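Local atomic coordinates of Moesin/ezrin/radixin homolog 2 (Drosophila melanogaster, PDB entry 7EDR), a protein that probably acts as a FERM-domain scaffold beneath the plasma membrane, binding partner proteins as other Merlin-type relatives of the ezrin, radixin and moesin family do. Residues L286-G289 / N290-Y294; V251-D255 / K256-I260; K299-T302 / M303-Q306; S25-D28 / L29-V33; E233-L237 / T238-T242. All coordinates share one frame; numbering follows the deposited sequence.

Contact 1. Residues L286-G289 / N290-Y294; sequences LCKG and NHDLY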
loop_
_atom_site.group_PDB
_atom_site.type_symbol
_atom_site.label_atom_id
_atom_site.label_comp_id
_atom_site.label_asym_id
_atom_site.label_seq_id
_atom_site.Cartn_x
_atom_site.Cartn_y
_atom_site.Cartn_z
ATOM N N LEU C 286 5.292 1.597 27.635
ATOM C CA LEU C 286 6.078 2.207 26.569
ATOM C C LEU C 286 6.581 1.158 25.570
ATOM O O LEU C 286 6.598 1.409 24.352
ATOM C CB LEU C 286 7.244 2.985 27.181
ATOM C CG LEU C 286 7.262 4.522 27.250
ATOM C CD1 LEU C 286 6.098 5.190 26.550
ATOM C CD2 LEU C 286 7.411 5.022 28.675
ATOM N N CYS C 287 6.985 -0.025 26.068
ATOM C CA CYS C 287 7.482 -1.105 25.208
ATOM C C CYS C 287 6.372 -1.675 24.336
ATOM O O CYS C 287 6.569 -1.928 23.139
ATOM C CB CYS C 287 8.079 -2.229 26.056
ATOM S SG CYS C 287 9.696 -1.916 26.842
ATOM N N LYS C 288 5.208 -1.927 24.936
ATOM C CA LYS C 288 4.101 -2.503 24.188
ATOM C C LYS C 288 3.600 -1.524 23.137
ATOM O O LYS C 288 3.425 -1.892 21.968
ATOM C CB LYS C 288 2.981 -2.908 25.151
ATOM C CG LYS C 288 1.734 -3.485 24.490
ATOM C CD LYS C 288 2.049 -4.738 23.665
ATOM C CE LYS C 288 0.804 -5.192 22.902
ATOM N NZ LYS C 288 0.818 -6.655 22.608
ATOM N N GLY C 289 3.370 -0.268 23.537
ATOM C CA GLY C 289 2.941 0.742 22.580
ATOM C C GLY C 289 3.917 0.922 21.434
ATOM O O GLY C 289 3.521 0.918 20.262
ATOM N N ASN C 290 5.216 1.059 21.754
ATOM C CA ASN C 290 6.211 1.274 20.707
ATOM C C ASN C 290 6.323 0.059 19.797
ATOM O O ASN C 290 6.474 0.205 18.578
ATOM C CB ASN C 290 7.570 1.622 21.318
ATOM C CG ASN C 290 7.737 3.123 21.553
ATOM O OD1 ASN C 290 7.856 3.911 20.602
ATOM N ND2 ASN C 290 7.751 3.522 22.822
ATOM N N HIS C 291 6.221 -1.149 20.366
ATOM C CA HIS C 291 6.228 -2.354 19.542
ATOM C C HIS C 291 5.000 -2.431 18.637
ATOM O O HIS C 291 5.126 -2.782 17.451
ATOM C CB HIS C 291 6.317 -3.597 20.415
ATOM C CG HIS C 291 6.334 -4.859 19.621
ATOM N ND1 HIS C 291 5.187 -5.441 19.127
ATOM C CD2 HIS C 291 7.366 -5.617 19.181
ATOM C CE1 HIS C 291 5.512 -6.515 18.432
ATOM N NE2 HIS C 291 6.828 -6.645 18.451
ATOM N N ASP C 292 3.807 -2.107 19.174
ATOM C CA ASP C 292 2.599 -2.048 18.350
ATOM C C ASP C 292 2.806 -1.171 17.125
ATOM O O ASP C 292 2.466 -1.564 16.003
ATOM C CB ASP C 292 1.407 -1.500 19.141
ATOM C CG ASP C 292 0.835 -2.488 20.154
ATOM O OD1 ASP C 292 1.019 -3.720 20.011
ATOM O OD2 ASP C 292 0.167 -2.008 21.102
ATOM N N LEU C 293 3.334 0.042 17.325
ATOM C CA LEU C 293 3.448 0.962 16.200
ATOM C C LEU C 293 4.561 0.540 15.274
ATOM O O LEU C 293 4.483 0.795 14.069
ATOM C CB LEU C 293 3.689 2.399 16.665
ATOM C CG LEU C 293 2.490 3.003 17.373
ATOM C CD1 LEU C 293 2.828 4.324 17.998
ATOM C CD2 LEU C 293 1.384 3.178 16.375
ATOM N N TYR C 294 5.601 -0.095 15.825
ATOM C CA TYR C 294 6.692 -0.590 14.996
ATOM C C TYR C 294 6.166 -1.518 13.899
ATOM O O TYR C 294 6.542 -1.387 12.727
ATOM C CB TYR C 294 7.730 -1.301 15.878
ATOM C CG TYR C 294 8.959 -1.761 15.135
ATOM C CD1 TYR C 294 9.007 -3.018 14.524
ATOM C CD2 TYR C 294 10.076 -0.927 15.021
ATOM C CE1 TYR C 294 10.138 -3.440 13.826
ATOM C CE2 TYR C 294 11.211 -1.333 14.329
ATOM C CZ TYR C 294 11.241 -2.589 13.731
ATOM O OH TYR C 294 12.380 -2.980 13.045
#
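Asn290 turns its side-chain amide back onto the carbonyl oxygen of Leu286, one helical turn earlier, and shares that acceptor with its own backbone N-H. Asn290 ND2 donates to Leu286 O at 2.9 Å, and Asn290 N reaches the same oxygen at 3.0 Å. The donors arrive from opposite faces of the carbonyl plane, so both fit at one acceptor. ND2 stands 37° above that plane and its N-H...O angle is 148°, a bent bond.

Two residues further along, Lys288 and Asp292 meet more loosely. The closest approach is Lys288 CE to Asp292 OD1, 3.3 Å, while Lys288 NZ lies 3.9 Å from Asp292 OD1, a long salt bridge made by charge more than by a directed N-H. The lysine chain is bent at its second torsion, which carries CE, rather than the charged NZ, across to the carboxylate. The stronger partner of Asp292 is a polar side chain of another protein, hydrogen-bonded to OD2.

All of this lies on helix 277-297, the C-terminal helix of the PH-like lobe. Regular i to i+4 bonds carry it through, such as Asp292 N to Lys288 O at 2.8 Å and Leu293 N to Gly289 O at 3.1 Å. Beyond the helix, Leu286 rests on Phe209 of strand 207-212 and Val223 of strand 218-223. Asn290 reaches Val223, Phe87 and Trp245, and Trp245 also meets Cys287 and the ring of Tyr294. On the side of Asp292 and Leu293, apolar side chains of the other protein complete the packing.

Contact 2. Residues V251-D255 / K256-I260; sequences VSFDD and KKFTI
A two-residue beta hairpin joins strand 248-254 to strand 257-262 through a type II' turn from Asp254 to Lys257, and the side chains of Phe253 and Phe258 meet beside that turn. The short strand segments run antiparallel, at 156° between their directions. Ser252 and Thr259 form a hydrogen-bonded pair, with Ser252 N to Thr259 O at 3.0 Å. Asp254 and Lys257 form the next one, with Asp254 N to Lys257 O at 2.9 Å.

Phe253 and Phe258 face each other as a non-hydrogen-bonded pair. CB of Phe253 sits 3.5 Å from the centroid of the Phe258 ring, nearly over its centre, a CH-pi contact. The rings are set obliquely, their planes 43° apart. The backbone pairing puts CB over the neighbouring ring; chi1 of 73°, with CG between the backbone N and carbonyl carbon, turns the Phe253 ring outward. Val251 CG1 touches the edge of that Phe258 ring, 4.1 Å from Phe258 CE1. On the reverse face, a water bridges Ser252 OG and Thr259 O, donating to the latter at 3.0 Å. At the turn, Lys256 NZ meets Asp255 OD2 at 3.1 Å from above the carboxylate plane, a salt bridge.

Strand 270-273 continues the sheet beyond strand 257-262, with the ring of Phe272 beside that of Phe258, and helix 277-297 lies under the hairpin through Asn280 and Ile283.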
loop_
_atom_site.group_PDB
_atom_site.type_symbol
_atom_site.label_atom_id
_atom_site.label_comp_id
_atom_site.label_asym_id
_atom_site.label_seq_id
_atom_site.Cartn_x
_atom_site.Cartn_y
_atom_site.Cartn_z
ATOM N N VAL C 251 8.369 -9.135 27.133
ATOM C CA VAL C 251 8.912 -8.211 28.123
ATOM C C VAL C 251 8.051 -8.303 29.374
ATOM O O VAL C 251 6.819 -8.217 29.287
ATOM C CB VAL C 251 8.946 -6.757 27.607
ATOM C CG1 VAL C 251 9.155 -5.784 28.775
ATOM C CG2 VAL C 251 10.034 -6.563 26.560
ATOM N N SER C 252 8.692 -8.472 30.534
ATOM C CA SER C 252 7.951 -8.576 31.789
ATOM C C SER C 252 8.821 -8.165 32.969
ATOM O O SER C 252 10.052 -8.183 32.908
ATOM C CB SER C 252 7.409 -9.996 32.016
ATOM O OG SER C 252 8.457 -10.936 32.156
ATOM N N PHE C 253 8.153 -7.790 34.055
ATOM C CA PHE C 253 8.834 -7.475 35.300
ATOM C C PHE C 253 8.082 -8.138 36.448
ATOM O O PHE C 253 6.856 -8.311 36.399
ATOM C CB PHE C 253 8.952 -5.947 35.546
ATOM C CG PHE C 253 7.651 -5.299 35.926
ATOM C CD1 PHE C 253 6.820 -4.761 34.951
ATOM C CD2 PHE C 253 7.247 -5.240 37.254
ATOM C CE1 PHE C 253 5.609 -4.176 35.287
ATOM C CE2 PHE C 253 6.038 -4.661 37.599
ATOM C CZ PHE C 253 5.217 -4.124 36.612
ATOM N N ASP C 254 8.837 -8.523 37.476
ATOM C CA ASP C 254 8.272 -8.908 38.764
ATOM C C ASP C 254 9.010 -8.129 39.832
ATOM O O ASP C 254 10.220 -8.317 40.008
ATOM C CB ASP C 254 8.398 -10.411 39.032
ATOM C CG ASP C 254 7.997 -10.790 40.466
ATOM O OD1 ASP C 254 8.682 -11.649 41.051
ATOM O OD2 ASP C 254 7.009 -10.244 41.014
ATOM N N ASP C 255 8.295 -7.254 40.532
ATOM C CA ASP C 255 8.902 -6.367 41.527
ATOM C C ASP C 255 9.953 -5.525 40.813
ATOM O O ASP C 255 9.592 -4.753 39.909
ATOM C CB ASP C 255 9.414 -7.199 42.705
ATOM C CG ASP C 255 9.702 -6.359 43.931
ATOM O OD1 ASP C 255 10.713 -6.646 44.613
ATOM O OD2 ASP C 255 8.916 -5.428 44.218
ATOM N N LYS C 256 11.235 -5.637 41.143
ATOM C CA LYS C 256 12.244 -4.749 40.589
ATOM C C LYS C 256 12.933 -5.325 39.365
ATOM O O LYS C 256 13.739 -4.622 38.746
ATOM C CB LYS C 256 13.297 -4.422 41.658
ATOM C CG LYS C 256 12.700 -3.919 42.959
ATOM C CD LYS C 256 11.628 -2.848 42.716
ATOM C CE LYS C 256 11.246 -2.115 44.010
ATOM N NZ LYS C 256 10.534 -2.956 45.014
ATOM N N LYS C 257 12.621 -6.563 38.997
ATOM C CA LYS C 257 13.408 -7.337 38.045
ATOM C C LYS C 257 12.671 -7.432 36.711
ATOM O O LYS C 257 11.584 -8.026 36.633
ATOM C CB LYS C 257 13.678 -8.730 38.608
ATOM C CG LYS C 257 14.679 -9.557 37.826
ATOM C CD LYS C 257 14.514 -11.031 38.173
ATOM C CE LYS C 257 15.784 -11.819 37.937
ATOM N NZ LYS C 257 15.583 -13.252 38.323
ATOM N N PHE C 258 13.265 -6.858 35.663
ATOM C CA PHE C 258 12.753 -7.020 34.304
ATOM C C PHE C 258 13.379 -8.248 33.655
ATOM O O PHE C 258 14.598 -8.458 33.741
ATOM C CB PHE C 258 13.036 -5.787 33.441
ATOM C CG PHE C 258 11.905 -4.800 33.410
ATOM C CD1 PHE C 258 10.936 -4.875 32.427
ATOM C CD2 PHE C 258 11.804 -3.808 34.378
ATOM C CE1 PHE C 258 9.879 -3.970 32.404
ATOM C CE2 PHE C 258 10.761 -2.894 34.361
ATOM C CZ PHE C 258 9.796 -2.977 33.372
ATOM N N THR C 259 12.540 -9.053 33.006
ATOM C CA THR C 259 12.998 -10.158 32.178
ATOM C C THR C 259 12.623 -9.885 30.729
ATOM O O THR C 259 11.460 -9.582 30.425
ATOM C CB THR C 259 12.401 -11.490 32.623
ATOM O OG1 THR C 259 12.679 -11.701 34.016
ATOM C CG2 THR C 259 13.007 -12.617 31.790
ATOM N N ILE C 260 13.603 -10.007 29.840
ATOM C CA ILE C 260 13.417 -9.761 28.420
ATOM C C ILE C 260 13.805 -11.020 27.674
ATOM O O ILE C 260 14.953 -11.472 27.769
ATOM C CB ILE C 260 14.237 -8.557 27.941
ATOM C CG1 ILE C 260 13.565 -7.278 28.443
ATOM C CG2 ILE C 260 14.361 -8.568 26.417
ATOM C CD1 ILE C 260 14.438 -6.106 28.347
HETATM O O HOH W 1 9.438 -11.679 29.794
#

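Contact 3. Residues K299-T302 / M303-Q306; sequences KPDT and MEIQ
Two carboxylates, those of Asp301 and Glu304, lie side by side and point the same way, with planes 68° apart, too steep for one to lie flat on the other. Their nearest oxygens are Asp301 OD1 and Glu304 OE1; these like-charged atoms are modelled very close together, at a separation that is doubtful at this resolution. The glutamate chain, extended beyond CG, carries its end back past Asp301 O, with Glu304 CD 3.7 Å from that oxygen.

The backbone brings the two acids together by turning in 3-10 fashion, donor to acceptor three residues apart. Thr302 N bonds to Lys299 O at 2.9 Å, Met303 N to Pro300 O at 2.9 Å, and Glu304 N to Asp301 O at 3.2 Å. The last is nearly straight at the hydrogen, although the donor stands far above the carbonyl plane, at 65°. This 3-10 turn follows helix 277-297, the long helix of the PH-like lobe.

Met303 bends at its second and third torsions and crosses Thr302, with Met303 CG 3.9 Å from Thr302 OG1 and Met303 SD 3.9 Å from Thr302 O. The methionine thereby lies against Leu293 and Arg296 of the helix, and Arg296 also donates to Thr302 O. Lys299 reaches outward: its NZ pairs with an acidic side chain of another protein, and it packs on Lys299 of the second subunit.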
loop_
_atom_site.group_PDB
_atom_site.type_symbol
_atom_site.label_atom_id
_atom_site.label_comp_id
_atom_site.label_asym_id
_atom_site.label_seq_id
_atom_site.Cartn_x
_atom_site.Cartn_y
_atom_site.Cartn_z
ATOM N N LYS C 299 2.960 -1.901 8.065
ATOM C CA LYS C 299 1.767 -2.312 7.323
ATOM C C LYS C 299 0.923 -1.051 7.151
ATOM O O LYS C 299 -0.084 -0.857 7.850
ATOM C CB LYS C 299 1.027 -3.435 8.061
ATOM C CG LYS C 299 -0.212 -4.011 7.362
ATOM C CD LYS C 299 0.147 -4.968 6.239
ATOM C CE LYS C 299 -1.099 -5.697 5.731
ATOM N NZ LYS C 299 -0.801 -6.543 4.553
ATOM N N PRO C 300 1.313 -0.159 6.216
ATOM C CA PRO C 300 0.760 1.212 6.192
ATOM C C PRO C 300 -0.764 1.348 6.161
ATOM O O PRO C 300 -1.290 2.392 6.579
ATOM C CB PRO C 300 1.393 1.805 4.928
ATOM C CG PRO C 300 2.735 1.122 4.843
ATOM C CD PRO C 300 2.459 -0.309 5.293
ATOM N N ASP C 301 -1.501 0.326 5.711
ATOM C CA ASP C 301 -2.962 0.424 5.778
ATOM C C ASP C 301 -3.464 0.616 7.211
ATOM O O ASP C 301 -4.483 1.282 7.424
ATOM C CB ASP C 301 -3.607 -0.811 5.152
ATOM C CG ASP C 301 -3.481 -0.821 3.644
ATOM O OD1 ASP C 301 -3.199 0.253 3.074
ATOM O OD2 ASP C 301 -3.642 -1.897 3.028
ATOM N N THR C 302 -2.777 0.042 8.200
ATOM C CA THR C 302 -3.176 0.227 9.589
ATOM C C THR C 302 -3.038 1.673 10.055
ATOM O O THR C 302 -3.538 1.997 11.141
ATOM C CB THR C 302 -2.350 -0.692 10.510
ATOM O OG1 THR C 302 -0.990 -0.221 10.593
ATOM C CG2 THR C 302 -2.363 -2.134 9.992
ATOM N N MET C 303 -2.371 2.537 9.280
ATOM C CA MET C 303 -2.168 3.936 9.653
ATOM C C MET C 303 -3.012 4.893 8.827
ATOM O O MET C 303 -2.773 6.104 8.875
ATOM C CB MET C 303 -0.692 4.343 9.529
ATOM C CG MET C 303 0.292 3.421 10.243
ATOM S SD MET C 303 0.002 3.344 12.016
ATOM C CE MET C 303 1.543 4.048 12.610
ATOM N N GLU C 304 -3.969 4.384 8.059
ATOM C CA GLU C 304 -4.849 5.246 7.282
ATOM C C GLU C 304 -5.733 6.088 8.182
ATOM O O GLU C 304 -6.188 5.651 9.238
ATOM C CB GLU C 304 -5.757 4.422 6.382
ATOM C CG GLU C 304 -5.195 4.114 5.027
ATOM C CD GLU C 304 -5.913 2.933 4.409
ATOM O OE1 GLU C 304 -5.243 2.122 3.730
ATOM O OE2 GLU C 304 -7.144 2.797 4.632
ATOM N N ILE C 305 -6.023 7.288 7.729
ATOM C CA ILE C 305 -6.980 8.118 8.433
ATOM C C ILE C 305 -8.109 8.493 7.490
ATOM O O ILE C 305 -7.940 8.537 6.265
ATOM C CB ILE C 305 -6.320 9.374 9.016
ATOM C CG1 ILE C 305 -5.764 10.233 7.891
ATOM C CG2 ILE C 305 -5.257 8.977 10.003
ATOM C CD1 ILE C 305 -5.248 11.545 8.369
ATOM N N GLN C 306 -9.275 8.745 8.082
ATOM C CA GLN C 306 -10.415 9.323 7.387
ATOM C C GLN C 306 -10.053 10.657 6.724
ATOM O O GLN C 306 -10.421 10.915 5.574
ATOM C CB GLN C 306 -11.568 9.518 8.369
ATOM C CG GLN C 306 -12.834 10.097 7.747
ATOM C CD GLN C 306 -14.090 9.417 8.276
ATOM O OE1 GLN C 306 -14.247 9.227 9.489
ATOM N NE2 GLN C 306 -14.982 9.028 7.366
HETATM O O HOH W 2 -6.190 3.646 10.585
#

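Contact 4. Residues S25-D28 / L29-V33; sequences SGQD and LFDLV
Gln27 and Asp31 cross on the surface of helix 26-37, their amide and carboxylate planes 40° apart. Gln27 NE2 donates to Asp31 OD1 at 2.8 Å. The oxygen lies in the amide plane of Gln27, but it is met from above its own carboxylate plane, 38° out. Gln27 places CG anti to the backbone N and then bends sharply at chi2 (66°), curling its amide forward over the next turn. Its CG comes 3.5 Å from Asp31 OD2. The nitrogen NE2 also lies at the edge of the Phe30 ring, 3.8 Å from Phe30 CD2.

At the start of the helix, Ser25, the N-cap, and Asp28 in the first turn form a capping box. Ser25 OG accepts from Asp28 N at 3.3 Å, and in return Ser25 N donates to Asp28 OD2 at 2.9 Å. Regular bonds continue from there, as in Phe30 N to Gly26 O at 2.9 Å. The opposite flank of this helix, which packs on strands 5-10, 15-20 and 78-85 of the ubiquitin-like lobe, is apolar: Leu29 meets Val7, Val9, Leu20 and Phe81, while Val33 rests on Val9, Phe18 and Phe83.

NE2 is given to Asp31 and OE1 accepts from a polar side chain of another protein; these two partners are consistent with the modelled flip of the Gln27 amide. Two carboxylates in the first turns, Asp28 and Asp31, would probably interact favourably with the positive end of the helix dipole.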
loop_
_atom_site.group_PDB
_atom_site.type_symbol
_atom_site.label_atom_id
_atom_site.label_comp_id
_atom_site.label_asym_id
_atom_site.label_seq_id
_atom_site.Cartn_x
_atom_site.Cartn_y
_atom_site.Cartn_z
ATOM N N SER C 25 -15.435 7.543 30.834
ATOM C CA SER C 25 -14.213 6.759 30.720
ATOM C C SER C 25 -13.093 7.568 30.077
ATOM O O SER C 25 -13.302 8.646 29.508
ATOM C CB SER C 25 -14.449 5.509 29.892
ATOM O OG SER C 25 -14.573 5.887 28.539
ATOM N N GLY C 26 -11.881 7.013 30.169
ATOM C CA GLY C 26 -10.733 7.636 29.521
ATOM C C GLY C 26 -10.894 7.734 28.013
ATOM O O GLY C 26 -10.544 8.757 27.407
ATOM N N GLN C 27 -11.437 6.681 27.387
ATOM C CA GLN C 27 -11.690 6.743 25.955
ATOM C C GLN C 27 -12.600 7.906 25.610
ATOM O O GLN C 27 -12.464 8.515 24.537
ATOM C CB GLN C 27 -12.320 5.447 25.449
ATOM C CG GLN C 27 -12.285 5.357 23.919
ATOM C CD GLN C 27 -10.862 5.250 23.396
ATOM O OE1 GLN C 27 -10.099 4.375 23.824
ATOM N NE2 GLN C 27 -10.486 6.155 22.495
ATOM N N ASP C 28 -13.552 8.211 26.506
ATOM C CA ASP C 28 -14.511 9.287 26.265
ATOM C C ASP C 28 -13.812 10.637 26.226
ATOM O O ASP C 28 -14.038 11.440 25.313
ATOM C CB ASP C 28 -15.592 9.289 27.348
ATOM C CG ASP C 28 -16.481 8.066 27.317
ATOM O OD1 ASP C 28 -16.733 7.518 26.220
ATOM O OD2 ASP C 28 -16.957 7.677 28.411
ATOM N N LEU C 29 -12.972 10.910 27.225
ATOM C CA LEU C 29 -12.194 12.143 27.216
ATOM C C LEU C 29 -11.295 12.184 25.991
ATOM O O LEU C 29 -11.311 13.156 25.232
ATOM C CB LEU C 29 -11.371 12.255 28.504
ATOM C CG LEU C 29 -11.022 13.612 29.122
ATOM C CD1 LEU C 29 -9.810 13.484 30.011
ATOM C CD2 LEU C 29 -10.785 14.692 28.101
ATOM N N PHE C 30 -10.536 11.105 25.769
ATOM C CA PHE C 30 -9.615 11.015 24.639
ATOM C C PHE C 30 -10.312 11.298 23.307
ATOM O O PHE C 30 -9.808 12.077 22.493
ATOM C CB PHE C 30 -8.948 9.635 24.631
ATOM C CG PHE C 30 -7.725 9.541 23.735
ATOM C CD1 PHE C 30 -6.545 10.205 24.061
ATOM C CD2 PHE C 30 -7.749 8.774 22.583
ATOM C CE1 PHE C 30 -5.423 10.117 23.246
ATOM C CE2 PHE C 30 -6.627 8.687 21.774
ATOM C CZ PHE C 30 -5.461 9.365 22.115
ATOM N N ASP C 31 -11.478 10.686 23.065
ATOM C CA ASP C 31 -12.191 10.958 21.813
ATOM C C ASP C 31 -12.683 12.401 21.766
ATOM O O ASP C 31 -12.641 13.056 20.717
ATOM C CB ASP C 31 -13.373 9.999 21.636
ATOM C CG ASP C 31 -12.944 8.541 21.485
ATOM O OD1 ASP C 31 -11.769 8.278 21.146
ATOM O OD2 ASP C 31 -13.794 7.648 21.687
ATOM N N LEU C 32 -13.151 12.910 22.901
ATOM C CA LEU C 32 -13.597 14.294 22.969
ATOM C C LEU C 32 -12.480 15.247 22.571
ATOM O O LEU C 32 -12.680 16.152 21.754
ATOM C CB LEU C 32 -14.091 14.586 24.381
ATOM C CG LEU C 32 -14.680 15.954 24.677
ATOM C CD1 LEU C 32 -15.800 16.269 23.693
ATOM C CD2 LEU C 32 -15.184 15.929 26.106
ATOM N N VAL C 33 -11.291 15.050 23.138
ATOM C CA VAL C 33 -10.134 15.871 22.787
ATOM C C VAL C 33 -9.815 15.749 21.302
ATOM O O VAL C 33 -9.631 16.753 20.603
ATOM C CB VAL C 33 -8.920 15.473 23.644
ATOM C CG1 VAL C 33 -7.667 16.172 23.135
ATOM C CG2 VAL C 33 -9.174 15.795 25.101
#

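Contact 5. Residues E233-L237 / T238-T242; sequences ERDKL and TPKTT
Asp235 OD1 is held by two backbone amides of the following turn, one firmly and one weakly. Thr238 N donates to it at 3.1 Å, nearly straight at 167° but from well above the carboxylate plane, 47° out. Leu237 N adds a weak, strongly bent bond to Asp235 OD1 at 3.0 Å. The aspartate sets CG anti to its backbone N (chi1 -174°), which swings the carboxylate over the returning chain.

OD2 has partners of its own. A water donates to Asp235 OD2 and lies 3.0 Å from Thr238 OG1, joining the two side chains; Thr238 OG1 also has a weak hydrogen bond with a polar side chain of another protein. Lys240, bent at chi2 and chi4, crosses the aspartate at about a right angle and brings its NZ to 3.8 Å from Asp235 OD2, a long salt bridge. A second water ties the backbones, donating to Asp235 O at 2.9 Å and to Thr238 O at 2.7 Å.

Residues 233-240 form most of the loop between strands 227-232 and 241-244 in the PH-like lobe. A classic beta bulge follows, Lys240 and Thr241 both facing Ile230 of the preceding strand. Lys236 makes cation-pi contacts with Trp220 and Tyr208, and Glu233 O accepts from Trp220 NE1. Leu237 packs on Met203 and on an apolar side chain of the other protein, whose basic side chain also binds Thr242 O.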
loop_
_atom_site.group_PDB
_atom_site.type_symbol
_atom_site.label_atom_id
_atom_site.label_comp_id
_atom_site.label_asym_id
_atom_site.label_seq_id
_atom_site.Cartn_x
_atom_site.Cartn_y
_atom_site.Cartn_z
ATOM N N GLU C 233 26.124 4.837 32.193
ATOM C CA GLU C 233 25.581 5.782 33.162
ATOM C C GLU C 233 25.888 7.230 32.790
ATOM O O GLU C 233 25.068 8.122 33.040
ATOM C CB GLU C 233 26.129 5.470 34.548
ATOM C CG GLU C 233 25.542 6.337 35.648
ATOM C CD GLU C 233 26.363 6.291 36.929
ATOM O OE1 GLU C 233 27.418 5.605 36.960
ATOM O OE2 GLU C 233 25.943 6.941 37.908
ATOM N N ARG C 234 27.034 7.479 32.155
ATOM C CA ARG C 234 27.509 8.836 31.920
ATOM C C ARG C 234 27.514 9.230 30.451
ATOM O O ARG C 234 28.067 10.282 30.112
ATOM C CB ARG C 234 28.915 9.011 32.488
ATOM C CG ARG C 234 29.068 8.464 33.882
ATOM C CD ARG C 234 30.428 8.786 34.494
ATOM N NE ARG C 234 30.498 8.331 35.883
ATOM C CZ ARG C 234 29.738 8.798 36.873
ATOM N NH1 ARG C 234 28.841 9.758 36.647
ATOM N NH2 ARG C 234 29.880 8.305 38.101
ATOM N N ASP C 235 26.936 8.413 29.569
ATOM C CA ASP C 235 26.872 8.731 28.142
ATOM C C ASP C 235 25.452 8.424 27.645
ATOM O O ASP C 235 25.159 7.314 27.188
ATOM C CB ASP C 235 27.929 7.949 27.378
ATOM C CG ASP C 235 28.016 8.342 25.917
ATOM O OD1 ASP C 235 27.136 9.070 25.416
ATOM O OD2 ASP C 235 28.973 7.904 25.256
ATOM N N LYS C 236 24.573 9.421 27.735
ATOM C CA LYS C 236 23.237 9.313 27.170
ATOM C C LYS C 236 23.202 9.571 25.669
ATOM O O LYS C 236 22.158 9.354 25.046
ATOM C CB LYS C 236 22.296 10.286 27.869
ATOM C CG LYS C 236 21.894 9.892 29.272
ATOM C CD LYS C 236 20.688 10.742 29.703
ATOM C CE LYS C 236 20.084 10.277 31.010
ATOM N NZ LYS C 236 19.010 11.206 31.480
ATOM N N LEU C 237 24.299 10.034 25.073
ATOM C CA LEU C 237 24.278 10.308 23.641
ATOM C C LEU C 237 24.327 9.030 22.825
ATOM O O LEU C 237 23.485 8.820 21.951
ATOM C CB LEU C 237 25.444 11.210 23.243
ATOM C CG LEU C 237 25.112 12.683 23.111
ATOM C CD1 LEU C 237 24.203 13.111 24.243
ATOM C CD2 LEU C 237 26.406 13.467 23.126
ATOM N N THR C 238 25.321 8.173 23.075
ATOM C CA THR C 238 25.532 7.032 22.197
ATOM C C THR C 238 25.278 5.722 22.929
ATOM O O THR C 238 25.891 5.471 23.975
ATOM C CB THR C 238 26.952 7.040 21.634
ATOM O OG1 THR C 238 27.231 8.328 21.077
ATOM C CG2 THR C 238 27.073 5.990 20.537
ATOM N N PRO C 239 24.408 4.859 22.414
ATOM C CA PRO C 239 24.110 3.611 23.128
ATOM C C PRO C 239 25.253 2.611 23.025
ATOM O O PRO C 239 25.999 2.583 22.044
ATOM C CB PRO C 239 22.838 3.093 22.432
ATOM C CG PRO C 239 22.846 3.692 21.081
ATOM C CD PRO C 239 23.601 5.018 21.189
ATOM N N LYS C 240 25.398 1.798 24.079
ATOM C CA LYS C 240 26.421 0.753 24.085
ATOM C C LYS C 240 25.983 -0.457 23.278
ATOM O O LYS C 240 26.784 -1.043 22.545
ATOM C CB LYS C 240 26.749 0.331 25.520
ATOM C CG LYS C 240 27.506 1.394 26.317
ATOM C CD LYS C 240 28.677 1.931 25.501
ATOM C CE LYS C 240 29.351 3.090 26.234
ATOM N NZ LYS C 240 29.790 4.171 25.287
ATOM N N THR C 241 24.719 -0.847 23.420
ATOM C CA THR C 241 24.130 -1.926 22.646
ATOM C C THR C 241 22.654 -1.608 22.457
ATOM O O THR C 241 22.110 -0.684 23.075
ATOM C CB THR C 241 24.329 -3.283 23.333
ATOM O OG1 THR C 241 24.038 -4.337 22.411
ATOM C CG2 THR C 241 23.431 -3.418 24.557
ATOM N N THR C 242 22.002 -2.389 21.601
ATOM C CA THR C 242 20.618 -2.125 21.259
ATOM C C THR C 242 19.950 -3.421 20.824
ATOM O O THR C 242 20.614 -4.360 20.365
ATOM C CB THR C 242 20.515 -1.060 20.151
ATOM O OG1 THR C 242 19.139 -0.665 19.969
ATOM C CG2 THR C 242 21.107 -1.594 18.835
HETATM O O HOH W 3 26.408 4.751 26.562
HETATM O O HOH W 4 29.284 9.096 23.130
#

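Along the chain the order is contact 4, contact 5, contact 2, contact 1 and contact 3. Contact 4 belongs to the ubiquitin-like lobe. Contacts 5, 2 and 1 lie in the PH-like lobe, on the loop before strand 241-244, the hairpin 248-262 and helix 277-297. Contact 3 follows that helix and touches contact 1 where Leu293 CD2 packs on Met303 CE at 3.9 Å. Contacts 1 and 2 have centres about 17 Å apart, whereas contacts 4 and 5, on opposite sides of the chain's centre, are about 37 Å apart. Contacts 1, 3, 4 and 5 each meet another protein, consistent with a FERM module offering several binding surfaces.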